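Local structure of adhesion and penetration protein autotransporter (Haemophilus influenzae, 3SYJ) at residues K303-D317 / N328-L340. The protein promotes bacterial adherence to and invasion of host cells through its secreted passenger domain, self-associates, and is probably a serine protease. Sequence-based numbering, arbitrary orientation.
Sequences KITLANMSLPLKEKD and NIYSPRLNNGETL
A two-stranded antiparallel hairpin, 315-316 with 329-330, forms one end of this contact: E315 and Y330 are its hydrogen-bonded pair, with Y330 N 2.8 Å from E315 O, and D317 N continues the pairing to N328 O. D317 CG lies over one face of the flat Y330 ring, toward its rim, 3.6 Å above the plane; P332 N lies toward the rim of the opposite face. D317 also has a salt bridge to K100 and a bond to R101 N. E315 CB packs at 3.4 Å on P332 CG, a compact ring suited to the first turn of the short helix 332-335. S331 is the N-cap of this weakly bonded helix, its small hydroxyl OG accepting a weak bond from L334 N and donating to L313 O at 2.8 Å.

R333 is long enough to reach across the type I turn N308-L311 to the carbonyl at its end. CG stands anti to the backbone N (chi1 170°), and a bend at chi3 turns the guanidinium so that NE and NH2 both grip L311 O, each 2.8 Å away. After this excursion the chain returns to the passenger's beta-solenoid, where strand 301-308 pairs with 289-294 and 340-343 enters the parallel stack. Just before 340-343, E338 N donates to T305 O, and the two carboxylate oxygens of E338 serve two donors: OE2 takes T305 N on its anti lone pair at 2.9 Å, OE1 bonds T269. The T305 hydroxyl meets a backbone carbonyl, N336 O; branched, apolar I304 and L340 suit their buried place, CG2 to CD2 3.9 Å.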
# COMPACT_ATOMS: atom_id res chain seq x y z
N LYS A 303 68.86 29.30 32.51
CA LYS A 303 69.35 28.00 32.97
C LYS A 303 68.17 27.15 33.44
O LYS A 303 67.28 27.65 34.11
CB LYS A 303 70.34 28.18 34.13
CG LYS A 303 71.72 28.71 33.74
CD LYS A 303 72.42 27.82 32.71
CE LYS A 303 72.61 26.36 33.18
NZ LYS A 303 73.71 26.17 34.19
N ILE A 304 68.17 25.86 33.09
CA ILE A 304 67.14 24.95 33.58
C ILE A 304 67.76 23.67 34.15
O ILE A 304 68.90 23.34 33.84
CB ILE A 304 66.13 24.60 32.48
CG1 ILE A 304 66.82 23.81 31.37
CG2 ILE A 304 65.49 25.85 31.94
CD1 ILE A 304 65.89 23.38 30.24
N THR A 305 67.00 22.95 34.98
CA THR A 305 67.49 21.69 35.55
C THR A 305 66.77 20.50 34.95
O THR A 305 65.56 20.55 34.70
CB THR A 305 67.34 21.65 37.08
OG1 THR A 305 65.95 21.76 37.43
CG2 THR A 305 68.11 22.80 37.71
N LEU A 306 67.52 19.42 34.70
CA LEU A 306 66.98 18.23 34.05
C LEU A 306 67.31 16.98 34.85
O LEU A 306 67.82 17.06 35.97
CB LEU A 306 67.57 18.09 32.64
CG LEU A 306 67.47 19.29 31.69
CD1 LEU A 306 68.44 19.13 30.54
CD2 LEU A 306 66.05 19.46 31.17
N ALA A 307 67.01 15.82 34.27
CA ALA A 307 67.39 14.57 34.89
C ALA A 307 68.89 14.59 35.09
O ALA A 307 69.64 14.83 34.15
CB ALA A 307 67.00 13.40 34.01
N ASN A 308 69.32 14.35 36.33
CA ASN A 308 70.74 14.31 36.64
C ASN A 308 71.27 12.88 36.79
O ASN A 308 71.02 12.21 37.79
CB ASN A 308 71.02 15.14 37.90
CG ASN A 308 72.49 15.25 38.20
OD1 ASN A 308 73.30 14.51 37.65
ND2 ASN A 308 72.84 16.16 39.09
N MET A 309 72.02 12.42 35.79
CA MET A 309 72.48 11.03 35.74
C MET A 309 73.58 10.72 36.73
O MET A 309 73.89 9.56 36.98
CB MET A 309 72.96 10.68 34.33
CG MET A 309 71.90 10.87 33.28
SD MET A 309 70.52 9.76 33.55
CE MET A 309 69.17 10.82 33.04
N SER A 310 74.19 11.76 37.30
CA SER A 310 75.25 11.54 38.28
C SER A 310 74.65 11.26 39.66
O SER A 310 75.37 10.88 40.58
CB SER A 310 76.20 12.73 38.32
OG SER A 310 75.61 13.84 38.98
N LEU A 311 73.34 11.44 39.78
CA LEU A 311 72.63 11.16 41.03
C LEU A 311 72.00 9.76 41.00
O LEU A 311 71.70 9.24 39.92
CB LEU A 311 71.54 12.20 41.29
CG LEU A 311 72.01 13.64 41.44
CD1 LEU A 311 70.84 14.56 41.76
CD2 LEU A 311 73.07 13.71 42.51
N PRO A 312 71.80 9.17 42.19
CA PRO A 312 71.24 7.82 42.30
C PRO A 312 69.79 7.78 41.82
O PRO A 312 69.04 8.74 42.04
CB PRO A 312 71.28 7.54 43.81
CG PRO A 312 72.16 8.60 44.40
CD PRO A 312 72.04 9.78 43.50
N LEU A 313 69.41 6.69 41.18
CA LEU A 313 68.03 6.49 40.77
C LEU A 313 67.12 6.37 42.00
O LEU A 313 65.96 6.77 41.96
CB LEU A 313 67.93 5.24 39.89
CG LEU A 313 66.64 5.05 39.11
CD1 LEU A 313 66.20 6.38 38.49
CD2 LEU A 313 66.81 3.98 38.05
N LYS A 314 67.67 5.81 43.08
CA LYS A 314 66.95 5.68 44.35
C LYS A 314 67.77 6.24 45.50
O LYS A 314 68.98 6.06 45.56
CB LYS A 314 66.66 4.21 44.65
CG LYS A 314 66.16 3.41 43.48
CD LYS A 314 64.66 3.52 43.33
CE LYS A 314 64.13 2.38 42.45
NZ LYS A 314 64.67 2.45 41.06
N GLU A 315 67.10 6.89 46.44
CA GLU A 315 67.76 7.38 47.63
C GLU A 315 66.74 7.60 48.74
O GLU A 315 65.54 7.66 48.49
CB GLU A 315 68.52 8.67 47.34
CG GLU A 315 69.64 8.97 48.33
CD GLU A 315 70.49 10.16 47.90
OE1 GLU A 315 71.57 9.93 47.32
OE2 GLU A 315 70.07 11.31 48.15
N LYS A 316 67.23 7.72 49.97
CA LYS A 316 66.36 7.97 51.11
C LYS A 316 66.03 9.45 51.22
O LYS A 316 66.92 10.28 51.34
CB LYS A 316 67.00 7.45 52.40
CG LYS A 316 66.14 7.64 53.64
CD LYS A 316 66.71 6.84 54.81
CE LYS A 316 66.03 7.21 56.13
NZ LYS A 316 66.59 6.43 57.27
N ASP A 317 64.74 9.76 51.21
CA ASP A 317 64.28 11.14 51.24
C ASP A 317 64.37 11.71 52.65
O ASP A 317 64.67 10.98 53.61
CB ASP A 317 62.84 11.20 50.74
CG ASP A 317 62.50 12.50 50.05
OD1 ASP A 317 63.23 13.50 50.24
OD2 ASP A 317 61.50 12.51 49.31
N ASN A 328 61.48 5.31 52.82
CA ASN A 328 61.32 6.67 52.33
C ASN A 328 61.99 6.96 50.98
O ASN A 328 62.59 7.98 50.77
CB ASN A 328 61.80 7.67 53.35
CG ASN A 328 60.86 7.84 54.45
OD1 ASN A 328 59.91 8.55 54.33
ND2 ASN A 328 61.12 7.21 55.57
N ILE A 329 61.85 6.03 50.08
CA ILE A 329 62.55 6.07 48.84
C ILE A 329 62.09 7.19 47.92
O ILE A 329 60.93 7.37 47.72
CB ILE A 329 62.45 4.74 48.17
CG1 ILE A 329 63.36 3.76 48.89
CG2 ILE A 329 62.81 4.88 46.76
CD1 ILE A 329 62.93 2.38 48.78
N TYR A 330 63.03 7.93 47.36
CA TYR A 330 62.74 8.86 46.28
C TYR A 330 63.77 8.78 45.15
O TYR A 330 64.64 7.96 45.20
CB TYR A 330 62.53 10.27 46.79
CG TYR A 330 63.76 11.06 46.97
CD1 TYR A 330 63.93 12.26 46.35
CD2 TYR A 330 64.77 10.61 47.78
CE1 TYR A 330 65.06 12.97 46.53
CE2 TYR A 330 65.87 11.31 47.95
CZ TYR A 330 66.02 12.49 47.33
OH TYR A 330 67.13 13.19 47.53
N SER A 331 63.62 9.62 44.12
CA SER A 331 64.52 9.55 42.98
C SER A 331 65.19 10.89 42.73
O SER A 331 64.67 11.73 42.00
CB SER A 331 63.74 9.12 41.74
OG SER A 331 64.62 8.91 40.64
N PRO A 332 66.36 11.10 43.34
CA PRO A 332 67.07 12.38 43.20
C PRO A 332 67.38 12.67 41.73
O PRO A 332 67.39 13.82 41.31
CB PRO A 332 68.38 12.16 43.97
CG PRO A 332 68.15 10.95 44.81
CD PRO A 332 67.14 10.11 44.10
N ARG A 333 67.62 11.60 40.97
CA ARG A 333 67.96 11.70 39.55
C ARG A 333 66.80 12.23 38.70
O ARG A 333 66.99 13.09 37.85
CB ARG A 333 68.39 10.33 39.03
CG ARG A 333 68.53 10.25 37.51
CD ARG A 333 68.95 8.85 37.08
NE ARG A 333 70.24 8.48 37.67
CZ ARG A 333 70.83 7.30 37.52
NH1 ARG A 333 70.26 6.35 36.80
NH2 ARG A 333 72.01 7.07 38.10
N LEU A 334 65.60 11.71 38.93
CA LEU A 334 64.44 12.12 38.16
C LEU A 334 63.84 13.41 38.70
O LEU A 334 63.42 14.27 37.93
CB LEU A 334 63.39 11.01 38.12
CG LEU A 334 63.82 9.70 37.47
CD1 LEU A 334 62.72 8.65 37.57
CD2 LEU A 334 64.20 9.90 36.02
N ASN A 335 63.82 13.55 40.02
CA ASN A 335 63.20 14.72 40.63
C ASN A 335 63.97 15.99 40.33
O ASN A 335 63.45 17.10 40.56
CB ASN A 335 63.07 14.58 42.15
CG ASN A 335 62.43 15.80 42.79
OD1 ASN A 335 61.27 16.13 42.52
ND2 ASN A 335 63.20 16.49 43.63
N ASN A 336 65.19 15.85 39.84
CA ASN A 336 66.02 17.01 39.54
C ASN A 336 65.43 17.87 38.42
O ASN A 336 65.61 19.09 38.40
CB ASN A 336 67.46 16.60 39.19
CG ASN A 336 68.43 17.76 39.28
OD1 ASN A 336 68.97 18.22 38.26
ND2 ASN A 336 68.64 18.27 40.49
N GLY A 337 64.72 17.22 37.50
CA GLY A 337 64.10 17.92 36.38
C GLY A 337 62.97 18.84 36.79
O GLY A 337 62.11 18.48 37.59
N GLU A 338 62.98 20.06 36.26
CA GLU A 338 61.89 21.00 36.49
C GLU A 338 60.89 20.98 35.33
O GLU A 338 61.22 20.60 34.21
CB GLU A 338 62.43 22.41 36.70
CG GLU A 338 63.23 22.97 35.52
CD GLU A 338 63.66 24.41 35.72
OE1 GLU A 338 62.77 25.29 35.80
OE2 GLU A 338 64.88 24.68 35.80
N THR A 339 59.66 21.37 35.62
CA THR A 339 58.63 21.46 34.60
C THR A 339 58.68 22.83 33.93
O THR A 339 58.96 23.83 34.58
CB THR A 339 57.24 21.18 35.21
OG1 THR A 339 57.16 19.79 35.54
CG2 THR A 339 56.12 21.53 34.25
N LEU A 340 58.45 22.87 32.62
CA LEU A 340 58.58 24.12 31.88
C LEU A 340 57.24 24.55 31.34
O LEU A 340 56.41 23.72 30.99
CB LEU A 340 59.56 23.96 30.72
CG LEU A 340 60.98 23.54 31.09
CD1 LEU A 340 61.71 23.12 29.82
CD2 LEU A 340 61.73 24.65 31.81
O HOH W 1 65.96 26.60 36.94